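Local coordinates for Slr0280 protein (Synechocystis sp., PDB 5H3K) that is of unknown function but carries a phosphodiester glycosidase (NAGPA-family) domain, so it may cleave a sugar-phosphate diester or a related bond, at residues W419-P425 with G450-I456; I365-G369 with G517-S521; M318-T322 with N347-L351; G502-Q508 with A570-N575. All coordinates share one frame; numbering follows the deposited sequence.

Contact 1 of 4, residues W419-P425 with G450-I456; sequences WGPSYIP and GQQQMPI
I456 and P421 meet through a backbone bond, I456 N to P421 O at 2.8 Å, the first link of a short antiparallel two-stranded sheet. In its hydrogen-bonded pair, Y423 N gives to M454 O at 2.6 Å and Y423 O receives M454 N; S422 and P455 form the adjoining non-hydrogen-bonded pair. I456 puts its CG1 branch anti to its own carbonyl carbon (chi1 -57°), which carries CD1 into the bend of W419-S422: the methyl lies 3.7 Å from W419 CD1, obliquely to the indole, and also touches G420 O and S422 O. Water 1 bridges G420 O and I456 O beside it. At the other end, the P425 ring packs against 450-452, with CG 3.3 Å from Q451 O and CD 3.5 Å from Q452 O. Without the ring, as with an alanine here, Q451 O and Q452 O would probably lose the carbons packed on them, and the backbone at this position would be freer to turn. I424 CG2 packs 3.3 Å from Q452 O, a buried oxygen that has no polar partner. Farther out, Y423 stacks on Y415 and its OH bonds E430 and R466, fixing the strand against the mixed sheet that holds these residues. The two short strands are thus held mainly by main-chain bonds, with I456 and P425 carbon packed at the two ends.

Contact 2 of 4, residues I365-G369 with G517-S521; sequences ILNRG and GEGFS
R368 runs out straight from CG to NE, and with CG anti to its carbonyl carbon (chi1 -79°) the chain carries its guanidinium across to F520, where the two form a cation-pi stack joining two loops. The flat groups are nearly parallel, their planes 7° apart and R368 CZ 3.7 Å from the centre of the F520 ring. The other face of the guanidinium is covered by L366 CD1, so the group is sandwiched between an aromatic ring and a leucine methyl. Its rotation is fixed at the edge: R368 NE gives an almost straight bond to E518 O at 2.9 Å, within the guanidinium plane, and NH2 adds a weak one to G519 O. The cation thus pairs with main-chain oxygens here, although the E518 carboxylate is nearby. The OE2 atom of that carboxylate is used elsewhere, in a salt bridge with R383 and a bond from L504 N, which ties the loop before helix 522-526 to the neighbouring strands. F520 also stacks on F524 of that helix, and S521 caps its start through F524 N. Water 2 links L366 O to G517 O, and water 3 joins N367 O to the same G517 oxygen, the latter link weak at G517. E518 OE1 takes G369 N at 2.8 Å, the donor standing 60° out of the carboxylate plane.

Contact 3 of 4, residues M318-T322 with N347-L351; sequences MAQGT and NQLPL
A G1 beta bulge at Q348 and L349, opposite N344 in the hairpin of strands 343-344 and 349-350, presents the edge on which loop 318-322 rests. The bulge is braced within its own segment by an Asx turn, in which N347 OD1 accepts from L349 N. Across the contact, G321 N gives to Q348 O at 2.9 Å in the carbonyl plane, and the same oxygen lies 3.5 Å from Q320 CA in a CA-H...O contact. Q320 reaches past this point with its chain extended, CG anti to the backbone N (chi1 177°), and lays its amide beside the turn: NE2 donates to N347 O at 2.8 Å, the acceptor close to the amide plane and the donor in the carbonyl plane. Along the way Q320 CB packs 3.8 Å from L349 CD2. Cut back to an alanine, this position would probably leave N347 O without its donor and uncover L349 CD2 where the amide now lies. Q348 lays CB against G321 and CG 3.8 Å from T322 OG1, the two side chains crossing at about a right angle; a bend at chi2 then turns its amide so that OE1 takes a bond from water 4, which accepts in turn from T322 N. At the opposite end, P350 CD lies 3.3 Å from A319 O, and the proline ring meets the A319 methyl. The loop leads into strand 323-324, T322 touching R600 and P350 touching S602 of strand 600-609, while W419 covers A319 and L349 from the side of the 419-425 turn.

Contact 4 of 4, residues G502-Q508 with A570-N575; sequences GPLLIDQ and AVNALN
L504-D507 and N572-N575 run antiparallel, their axes 4.4 Å apart and 179° between directions, with a classic beta bulge where L505 and I506 both face A573. The carbonyl of A573 is therefore gripped twice from the same face of its plane, by L505 N at 2.9 Å and I506 N at 3.3 Å, while A573 N returns a bond to I506 O. These are neighbouring strands of the eight-stranded antiparallel sheet, and the bulge shifts the register by one residue between the L504-L574 and I506-A573 pairs. I506 and A573 share a face: I506 CB lies 3.9 Å from A573 CB, CD1 reaches the A570 methyl, and CG2 rests against V571 O. L504 and L574 point to the other face, where L504 CD1 sits against A573 O and L574 CD1 reaches G502 N. L505, on the bulge, sends CD1 to 3.8 Å from N575 CB and touches F561 and L565 of helix 558-567, which covers this side of the sheet. At the strand end, a pair of bonds joins G502 and N575: G502 N to N575 O, and N575 ND2 to G502 O at 3.0 Å, the latter acceptor belonging to the cis peptide before P503. N575 has CG anti to its backbone N (chi1 -173°), bringing its amide alongside the P503 ring. At the far end, N572 OD1 accepts an almost straight bond from Q508 N, 2.8 Å long with an angle of 176° at the hydrogen.

Overall arrangement
Along the chain contact 3 closes first; contact 2 then opens at 365-369, encloses contact 1, and interleaves with contact 4, whose 502-508 segment precedes 517-521. Contacts 1 and 3 lie 13 Å apart between centres and touch, G420 packing on M318. Contacts 2 and 4 are 14 Å apart and also meet, G369 against L574. A thinner link, I365 on L351, joins contacts 2 and 3, while contacts 1 and 4 stand 36 Å apart. Contact 4 belongs to the eight-stranded sheet, contact 1 is a separate two-stranded sheet, contact 2 joins two loops, one leading into strand 369-373 of the mixed sheet, and contact 3 sets a loop on a hairpin. Touching neighbours thus run in the order 4-2-3-1.

Contact 1 of 4, residues W419-P425 with G450-I456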
loop_
_atom_site.group_PDB
_atom_site.type_symbol
_atom_site.label_atom_id
_atom_site.label_comp_id
_atom_site.label_asym_id
_atom_site.label_seq_id
_atom_site.Cartn_x
_atom_site.Cartn_y
_atom_site.Cartn_z
ATOM N N TRP A 419 11.753 17.516 6.643
ATOM C CA TRP A 419 11.075 18.004 5.447
ATOM C C TRP A 419 11.927 17.777 4.206
ATOM O O TRP A 419 11.421 17.435 3.141
ATOM C CB TRP A 419 10.772 19.497 5.600
ATOM C CG TRP A 419 10.024 20.156 4.464
ATOM C CD1 TRP A 419 10.528 21.036 3.546
ATOM C CD2 TRP A 419 8.631 20.016 4.162
ATOM N NE1 TRP A 419 9.534 21.445 2.686
ATOM C CE2 TRP A 419 8.364 20.843 3.049
ATOM C CE3 TRP A 419 7.587 19.274 4.726
ATOM C CZ2 TRP A 419 7.082 20.939 2.485
ATOM C CZ3 TRP A 419 6.319 19.374 4.160
ATOM C CH2 TRP A 419 6.078 20.198 3.056
ATOM N N GLY A 420 13.233 17.975 4.359
ATOM C CA GLY A 420 14.161 17.918 3.248
ATOM C C GLY A 420 15.281 18.925 3.456
ATOM O O GLY A 420 15.369 19.559 4.514
ATOM N N PRO A 421 16.162 19.052 2.459
ATOM C CA PRO A 421 17.270 20.014 2.490
ATOM C C PRO A 421 16.822 21.459 2.287
ATOM O O PRO A 421 17.551 22.365 2.689
ATOM C CB PRO A 421 18.146 19.569 1.306
ATOM C CG PRO A 421 17.841 18.109 1.144
ATOM C CD PRO A 421 16.356 18.024 1.421
ATOM N N SER A 422 15.653 21.682 1.694
ATOM C CA SER A 422 15.222 23.056 1.427
ATOM C C SER A 422 13.730 23.300 1.625
ATOM O O SER A 422 12.936 22.361 1.714
ATOM C CB SER A 422 15.640 23.487 0.013
ATOM O OG SER A 422 14.696 23.057 -0.951
ATOM N N TYR A 423 13.361 24.573 1.701
ATOM C CA TYR A 423 11.964 24.975 1.751
ATOM C C TYR A 423 11.660 25.984 0.647
ATOM O O TYR A 423 12.429 26.918 0.419
ATOM C CB TYR A 423 11.618 25.564 3.123
ATOM C CG TYR A 423 10.250 26.200 3.158
ATOM C CD1 TYR A 423 9.098 25.421 3.173
ATOM C CD2 TYR A 423 10.101 27.583 3.174
ATOM C CE1 TYR A 423 7.837 26.001 3.191
ATOM C CE2 TYR A 423 8.846 28.171 3.199
ATOM C CZ TYR A 423 7.715 27.379 3.211
ATOM O OH TYR A 423 6.465 27.965 3.229
ATOM N N ILE A 424 10.551 25.776 -0.056
ATOM C CA ILE A 424 10.068 26.727 -1.052
ATOM C C ILE A 424 8.747 27.274 -0.548
ATOM O O ILE A 424 7.869 26.491 -0.173
ATOM C CB ILE A 424 9.831 26.030 -2.411
ATOM C CG1 ILE A 424 11.131 25.438 -2.945
ATOM C CG2 ILE A 424 9.220 26.997 -3.411
ATOM C CD1 ILE A 424 10.952 24.580 -4.183
ATOM N N PRO A 425 8.587 28.616 -0.528
ATOM C CA PRO A 425 7.385 29.176 0.108
ATOM C C PRO A 425 6.097 28.670 -0.533
ATOM O O PRO A 425 6.030 28.549 -1.755
ATOM C CB PRO A 425 7.540 30.698 -0.076
ATOM C CG PRO A 425 8.647 30.886 -1.060
ATOM C CD PRO A 425 9.513 29.666 -0.997
ATOM N N GLY A 450 6.057 29.708 -4.024
ATOM C CA GLY A 450 7.277 30.219 -4.627
ATOM C C GLY A 450 7.689 29.411 -5.831
ATOM O O GLY A 450 6.997 28.444 -6.135
ATOM N N GLN A 451 8.771 29.765 -6.537
ATOM C CA GLN A 451 9.628 30.966 -6.363
ATOM C C GLN A 451 10.546 31.052 -5.125
ATOM O O GLN A 451 10.095 31.271 -4.002
ATOM C CB GLN A 451 8.883 32.290 -6.650
ATOM C CG GLN A 451 8.206 32.368 -8.036
ATOM C CD GLN A 451 9.194 32.465 -9.206
ATOM O OE1 GLN A 451 10.142 31.681 -9.313
ATOM N NE2 GLN A 451 8.968 33.435 -10.090
ATOM N N GLN A 452 11.841 30.888 -5.387
ATOM C CA GLN A 452 12.939 30.832 -4.396
ATOM C C GLN A 452 12.947 29.647 -3.404
ATOM O O GLN A 452 11.989 28.873 -3.312
ATOM C CB GLN A 452 13.214 32.192 -3.722
ATOM C CG GLN A 452 12.366 32.539 -2.520
ATOM C CD GLN A 452 12.437 34.020 -2.188
ATOM O OE1 GLN A 452 11.470 34.608 -1.708
ATOM N NE2 GLN A 452 13.588 34.629 -2.449
ATOM N N GLN A 453 14.051 29.504 -2.678
ATOM C CA GLN A 453 14.343 28.245 -2.005
ATOM C C GLN A 453 15.295 28.398 -0.810
ATOM O O GLN A 453 16.506 28.502 -0.988
ATOM C CB GLN A 453 14.940 27.296 -3.042
ATOM C CG GLN A 453 15.123 25.864 -2.614
ATOM C CD GLN A 453 15.358 24.951 -3.809
ATOM O OE1 GLN A 453 14.726 25.109 -4.858
ATOM N NE2 GLN A 453 16.274 23.999 -3.660
ATOM N N MET A 454 14.741 28.415 0.402
ATOM C CA MET A 454 15.544 28.487 1.622
ATOM C C MET A 454 16.127 27.119 1.918
ATOM O O MET A 454 15.387 26.141 1.987
ATOM C CB MET A 454 14.682 28.880 2.836
ATOM C CG MET A 454 14.270 30.335 2.972
ATOM S SD MET A 454 15.669 31.475 3.074
ATOM C CE MET A 454 16.775 30.586 4.157
ATOM N N PRO A 455 17.449 27.038 2.113
ATOM C CA PRO A 455 17.976 25.807 2.703
ATOM C C PRO A 455 17.466 25.673 4.142
ATOM O O PRO A 455 17.304 26.689 4.834
ATOM C CB PRO A 455 19.491 26.035 2.720
ATOM C CG PRO A 455 19.735 27.184 1.776
ATOM C CD PRO A 455 18.505 28.023 1.823
ATOM N N ILE A 456 17.181 24.446 4.564
ATOM C CA ILE A 456 16.903 24.152 5.964
ATOM C C ILE A 456 18.198 23.657 6.605
ATOM O O ILE A 456 18.781 22.653 6.171
ATOM C CB ILE A 456 15.802 23.071 6.124
ATOM C CG1 ILE A 456 14.507 23.498 5.429
ATOM C CG2 ILE A 456 15.568 22.779 7.593
ATOM C CD1 ILE A 456 13.477 22.350 5.264
HETATM O O HOH W 1 17.777 20.039 5.995
#

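Contact 2 of 4, residues I365-G369 with G517-S521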
loop_
_atom_site.group_PDB
_atom_site.type_symbol
_atom_site.label_atom_id
_atom_site.label_comp_id
_atom_site.label_asym_id
_atom_site.label_seq_id
_atom_site.Cartn_x
_atom_site.Cartn_y
_atom_site.Cartn_z
ATOM N N ILE A 365 -2.922 17.692 10.970
ATOM C CA ILE A 365 -3.762 18.836 10.615
ATOM C C ILE A 365 -5.241 18.575 10.904
ATOM O O ILE A 365 -5.682 17.414 10.918
ATOM C CB ILE A 365 -3.598 19.261 9.127
ATOM C CG1 ILE A 365 -4.154 18.191 8.177
ATOM C CG2 ILE A 365 -2.137 19.593 8.792
ATOM C CD1 ILE A 365 -4.282 18.675 6.734
ATOM N N LEU A 366 -5.983 19.662 11.157
ATOM C CA LEU A 366 -7.449 19.666 11.226
ATOM C C LEU A 366 -8.056 18.726 12.280
ATOM O O LEU A 366 -9.190 18.291 12.145
ATOM C CB LEU A 366 -8.040 19.388 9.839
ATOM C CG LEU A 366 -7.773 20.520 8.846
ATOM C CD1 LEU A 366 -8.054 20.070 7.407
ATOM C CD2 LEU A 366 -8.627 21.729 9.218
ATOM N N ASN A 367 -7.286 18.408 13.318
ATOM C CA ASN A 367 -7.729 17.516 14.387
ATOM C C ASN A 367 -8.273 16.205 13.812
ATOM O O ASN A 367 -9.277 15.668 14.281
ATOM C CB ASN A 367 -8.769 18.209 15.271
ATOM C CG ASN A 367 -8.772 17.681 16.702
ATOM O OD1 ASN A 367 -7.723 17.314 17.250
ATOM N ND2 ASN A 367 -9.955 17.646 17.322
ATOM N N ARG A 368 -7.581 15.683 12.803
ATOM C CA ARG A 368 -8.037 14.495 12.095
ATOM C C ARG A 368 -7.692 13.182 12.772
ATOM O O ARG A 368 -6.753 13.104 13.566
ATOM C CB ARG A 368 -7.522 14.523 10.666
ATOM C CG ARG A 368 -8.374 15.444 9.824
ATOM C CD ARG A 368 -7.870 15.615 8.410
ATOM N NE ARG A 368 -8.909 16.323 7.671
ATOM C CZ ARG A 368 -8.863 16.649 6.384
ATOM N NH1 ARG A 368 -7.795 16.368 5.639
ATOM N NH2 ARG A 368 -9.904 17.277 5.847
ATOM N N GLY A 369 -8.477 12.156 12.443
ATOM C CA GLY A 369 -8.272 10.809 12.945
ATOM C C GLY A 369 -6.853 10.320 12.713
ATOM O O GLY A 369 -6.256 10.597 11.663
ATOM N N GLY A 517 -16.701 17.453 11.388
ATOM C CA GLY A 517 -15.890 17.816 12.538
ATOM C C GLY A 517 -14.406 17.746 12.235
ATOM O O GLY A 517 -13.605 18.511 12.786
ATOM N N GLU A 518 -14.036 16.825 11.355
ATOM C CA GLU A 518 -12.639 16.671 10.951
ATOM C C GLU A 518 -12.287 17.485 9.701
ATOM O O GLU A 518 -11.233 17.286 9.094
ATOM C CB GLU A 518 -12.311 15.188 10.739
ATOM C CG GLU A 518 -12.377 14.357 12.020
ATOM C CD GLU A 518 -11.804 12.963 11.845
ATOM O OE1 GLU A 518 -10.843 12.807 11.049
ATOM O OE2 GLU A 518 -12.295 12.024 12.513
ATOM N N GLY A 519 -13.185 18.383 9.298
ATOM C CA GLY A 519 -12.898 19.309 8.210
ATOM C C GLY A 519 -12.952 18.763 6.791
ATOM O O GLY A 519 -12.366 19.344 5.875
ATOM N N PHE A 520 -13.647 17.651 6.591
ATOM C CA PHE A 520 -13.791 17.099 5.249
ATOM C C PHE A 520 -14.961 17.757 4.531
ATOM O O PHE A 520 -15.998 18.017 5.150
ATOM C CB PHE A 520 -13.994 15.592 5.341
ATOM C CG PHE A 520 -12.736 14.839 5.709
ATOM C CD1 PHE A 520 -12.476 14.475 7.025
ATOM C CD2 PHE A 520 -11.813 14.504 4.730
ATOM C CE1 PHE A 520 -11.300 13.780 7.362
ATOM C CE2 PHE A 520 -10.651 13.809 5.055
ATOM C CZ PHE A 520 -10.399 13.448 6.368
ATOM N N SER A 521 -14.795 18.025 3.234
ATOM C CA SER A 521 -15.777 18.793 2.450
ATOM C C SER A 521 -17.080 18.033 2.215
ATOM O O SER A 521 -17.133 16.815 2.391
ATOM C CB SER A 521 -15.189 19.191 1.099
ATOM O OG SER A 521 -15.060 18.063 0.237
HETATM O O HOH W 2 -11.376 19.981 11.724
HETATM O O HOH W 3 -12.074 16.719 14.413
#

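Contact 3 of 4, residues M318-T322 with N347-L351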
loop_
_atom_site.group_PDB
_atom_site.type_symbol
_atom_site.label_atom_id
_atom_site.label_comp_id
_atom_site.label_asym_id
_atom_site.label_seq_id
_atom_site.Cartn_x
_atom_site.Cartn_y
_atom_site.Cartn_z
ATOM N N MET A 318 12.930 12.362 2.613
ATOM C CA MET A 318 12.328 13.687 2.665
ATOM C C MET A 318 10.807 13.644 2.518
ATOM O O MET A 318 10.228 12.602 2.150
ATOM C CB MET A 318 12.974 14.660 1.661
ATOM C CG MET A 318 12.586 14.466 0.224
ATOM S SD MET A 318 13.297 15.766 -0.821
ATOM C CE MET A 318 12.703 15.281 -2.432
ATOM N N ALA A 319 10.170 14.776 2.809
ATOM C CA ALA A 319 8.707 14.870 2.818
ATOM C C ALA A 319 8.079 14.947 1.430
ATOM O O ALA A 319 6.950 14.491 1.229
ATOM C CB ALA A 319 8.258 16.061 3.655
ATOM N N GLN A 320 8.786 15.537 0.475
ATOM C CA GLN A 320 8.228 15.711 -0.851
ATOM C C GLN A 320 8.407 14.482 -1.738
ATOM O O GLN A 320 9.524 13.980 -1.939
ATOM C CB GLN A 320 8.789 16.957 -1.549
ATOM C CG GLN A 320 8.263 17.124 -2.986
ATOM C CD GLN A 320 8.612 18.463 -3.599
ATOM O OE1 GLN A 320 9.784 18.773 -3.814
ATOM N NE2 GLN A 320 7.595 19.264 -3.894
ATOM N N GLY A 321 7.300 14.013 -2.300
ATOM C CA GLY A 321 7.380 12.991 -3.321
ATOM C C GLY A 321 6.198 12.065 -3.313
ATOM O O GLY A 321 5.534 11.930 -2.289
ATOM N N THR A 322 5.930 11.439 -4.457
ATOM C CA THR A 322 4.932 10.383 -4.534
ATOM C C THR A 322 5.486 9.237 -5.364
ATOM O O THR A 322 6.333 9.442 -6.243
ATOM C CB THR A 322 3.598 10.848 -5.160
ATOM O OG1 THR A 322 3.833 11.365 -6.473
ATOM C CG2 THR A 322 2.908 11.906 -4.284
ATOM N N ASN A 347 1.760 19.125 -5.769
ATOM C CA ASN A 347 3.145 19.424 -5.364
ATOM C C ASN A 347 3.825 18.295 -4.591
ATOM O O ASN A 347 4.959 18.452 -4.103
ATOM C CB ASN A 347 3.223 20.742 -4.576
ATOM C CG ASN A 347 2.355 20.738 -3.336
ATOM O OD1 ASN A 347 1.958 19.677 -2.843
ATOM N ND2 ASN A 347 2.062 21.928 -2.813
ATOM N N GLN A 348 3.122 17.165 -4.489
ATOM C CA GLN A 348 3.594 15.959 -3.797
ATOM C C GLN A 348 3.965 16.181 -2.329
ATOM O O GLN A 348 4.903 15.558 -1.820
ATOM C CB GLN A 348 4.783 15.309 -4.507
ATOM C CG GLN A 348 4.637 15.045 -5.986
ATOM C CD GLN A 348 5.847 15.589 -6.727
ATOM O OE1 GLN A 348 6.963 15.049 -6.627
ATOM N NE2 GLN A 348 5.651 16.709 -7.410
ATOM N N LEU A 349 3.216 17.036 -1.643
ATOM C CA LEU A 349 3.438 17.268 -0.217
ATOM C C LEU A 349 2.415 16.549 0.670
ATOM O O LEU A 349 1.232 16.475 0.341
ATOM C CB LEU A 349 3.393 18.760 0.091
ATOM C CG LEU A 349 4.405 19.584 -0.701
ATOM C CD1 LEU A 349 4.314 21.046 -0.253
ATOM C CD2 LEU A 349 5.810 19.028 -0.512
ATOM N N PRO A 350 2.863 16.066 1.836
ATOM C CA PRO A 350 1.971 15.405 2.796
ATOM C C PRO A 350 1.012 16.383 3.486
ATOM O O PRO A 350 1.357 17.538 3.764
ATOM C CB PRO A 350 2.948 14.799 3.814
ATOM C CG PRO A 350 4.159 15.704 3.754
ATOM C CD PRO A 350 4.257 16.151 2.323
ATOM N N LEU A 351 -0.202 15.904 3.746
ATOM C CA LEU A 351 -1.227 16.660 4.464
ATOM C C LEU A 351 -1.720 15.815 5.644
ATOM O O LEU A 351 -2.714 15.092 5.526
ATOM C CB LEU A 351 -2.397 16.954 3.524
ATOM C CG LEU A 351 -2.026 17.785 2.284
ATOM C CD1 LEU A 351 -3.190 17.854 1.316
ATOM C CD2 LEU A 351 -1.608 19.193 2.729
HETATM O O HOH W 4 7.777 12.486 -6.829
#

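Contact 4 of 4, residues G502-Q508 with A570-N575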
loop_
_atom_site.group_PDB
_atom_site.type_symbol
_atom_site.label_atom_id
_atom_site.label_comp_id
_atom_site.label_asym_id
_atom_site.label_seq_id
_atom_site.Cartn_x
_atom_site.Cartn_y
_atom_site.Cartn_z
ATOM N N GLY A 502 -7.950 9.929 8.221
ATOM C CA GLY A 502 -9.290 10.280 8.639
ATOM C C GLY A 502 -10.353 10.091 7.571
ATOM O O GLY A 502 -10.056 9.919 6.387
ATOM N N PRO A 503 -11.625 10.123 7.986
ATOM C CA PRO A 503 -12.005 10.337 9.390
ATOM C C PRO A 503 -11.869 9.094 10.249
ATOM O O PRO A 503 -11.769 7.969 9.738
ATOM C CB PRO A 503 -13.469 10.800 9.310
ATOM C CG PRO A 503 -13.944 10.397 7.938
ATOM C CD PRO A 503 -12.753 10.253 7.045
ATOM N N LEU A 504 -11.840 9.297 11.558
ATOM C CA LEU A 504 -11.945 8.183 12.490
ATOM C C LEU A 504 -13.341 7.578 12.311
ATOM O O LEU A 504 -14.335 8.307 12.314
ATOM C CB LEU A 504 -11.753 8.685 13.920
ATOM C CG LEU A 504 -11.658 7.627 15.010
ATOM C CD1 LEU A 504 -10.413 6.777 14.798
ATOM C CD2 LEU A 504 -11.613 8.326 16.373
ATOM N N LEU A 505 -13.424 6.262 12.140
ATOM C CA LEU A 505 -14.713 5.633 11.808
ATOM C C LEU A 505 -15.314 4.869 12.985
ATOM O O LEU A 505 -16.515 4.979 13.258
ATOM C CB LEU A 505 -14.584 4.705 10.596
ATOM C CG LEU A 505 -14.185 5.376 9.282
ATOM C CD1 LEU A 505 -13.990 4.326 8.194
ATOM C CD2 LEU A 505 -15.242 6.398 8.859
ATOM N N ILE A 506 -14.489 4.083 13.669
ATOM C CA ILE A 506 -14.963 3.283 14.800
ATOM C C ILE A 506 -14.054 3.487 16.011
ATOM O O ILE A 506 -12.822 3.504 15.880
ATOM C CB ILE A 506 -15.026 1.777 14.432
ATOM C CG1 ILE A 506 -15.880 1.569 13.172
ATOM C CG2 ILE A 506 -15.565 0.956 15.608
ATOM C CD1 ILE A 506 -15.946 0.130 12.677
ATOM N N ASP A 507 -14.651 3.647 17.189
ATOM C CA ASP A 507 -13.871 3.841 18.409
ATOM C C ASP A 507 -14.506 3.078 19.564
ATOM O O ASP A 507 -15.668 3.323 19.908
ATOM C CB ASP A 507 -13.757 5.327 18.754
ATOM C CG ASP A 507 -12.740 5.592 19.854
ATOM O OD1 ASP A 507 -13.097 5.473 21.041
ATOM O OD2 ASP A 507 -11.581 5.926 19.528
ATOM N N GLN A 508 -13.745 2.145 20.136
ATOM C CA GLN A 508 -14.223 1.252 21.197
ATOM C C GLN A 508 -15.561 0.633 20.833
ATOM O O GLN A 508 -16.503 0.669 21.628
ATOM C CB GLN A 508 -14.331 1.989 22.539
ATOM C CG GLN A 508 -13.154 2.926 22.854
ATOM C CD GLN A 508 -11.837 2.211 23.163
ATOM O OE1 GLN A 508 -11.463 1.229 22.512
ATOM N NE2 GLN A 508 -11.119 2.720 24.159
ATOM N N ALA A 570 -13.852 -4.865 13.484
ATOM C CA ALA A 570 -13.043 -3.743 13.954
ATOM C C ALA A 570 -13.604 -3.160 15.249
ATOM O O ALA A 570 -14.789 -2.852 15.321
ATOM C CB ALA A 570 -12.959 -2.665 12.884
ATOM N N VAL A 571 -12.760 -3.003 16.268
ATOM C CA VAL A 571 -13.167 -2.257 17.467
ATOM C C VAL A 571 -12.713 -0.798 17.413
ATOM O O VAL A 571 -13.346 0.070 17.999
ATOM C CB VAL A 571 -12.678 -2.925 18.769
ATOM C CG1 VAL A 571 -13.155 -4.359 18.823
ATOM C CG2 VAL A 571 -11.177 -2.887 18.869
ATOM N N ASN A 572 -11.601 -0.540 16.725
ATOM C CA ASN A 572 -11.175 0.823 16.406
ATOM C C ASN A 572 -10.818 0.796 14.925
ATOM O O ASN A 572 -10.253 -0.191 14.475
ATOM C CB ASN A 572 -9.923 1.211 17.212
ATOM C CG ASN A 572 -10.175 1.296 18.711
ATOM O OD1 ASN A 572 -11.140 1.906 19.162
ATOM N ND2 ASN A 572 -9.284 0.700 19.487
ATOM N N ALA A 573 -11.151 1.844 14.167
ATOM C CA ALA A 573 -10.897 1.872 12.733
ATOM C C ALA A 573 -10.668 3.295 12.253
ATOM O O ALA A 573 -11.412 4.206 12.621
ATOM C CB ALA A 573 -12.078 1.237 11.962
ATOM N N LEU A 574 -9.635 3.467 11.431
ATOM C CA LEU A 574 -9.269 4.754 10.857
ATOM C C LEU A 574 -9.355 4.656 9.347
ATOM O O LEU A 574 -8.733 3.771 8.730
ATOM C CB LEU A 574 -7.833 5.120 11.264
ATOM C CG LEU A 574 -7.206 6.333 10.575
ATOM C CD1 LEU A 574 -7.927 7.590 11.014
ATOM C CD2 LEU A 574 -5.716 6.392 10.954
ATOM N N ASN A 575 -10.132 5.553 8.747
ATOM C CA ASN A 575 -10.171 5.682 7.300
ATOM C C ASN A 575 -8.843 6.241 6.820
ATOM O O ASN A 575 -8.347 7.223 7.376
ATOM C CB ASN A 575 -11.306 6.600 6.854
ATOM C CG ASN A 575 -11.475 6.612 5.344
ATOM O OD1 ASN A 575 -11.752 5.566 4.726
ATOM N ND2 ASN A 575 -11.272 7.781 4.728
#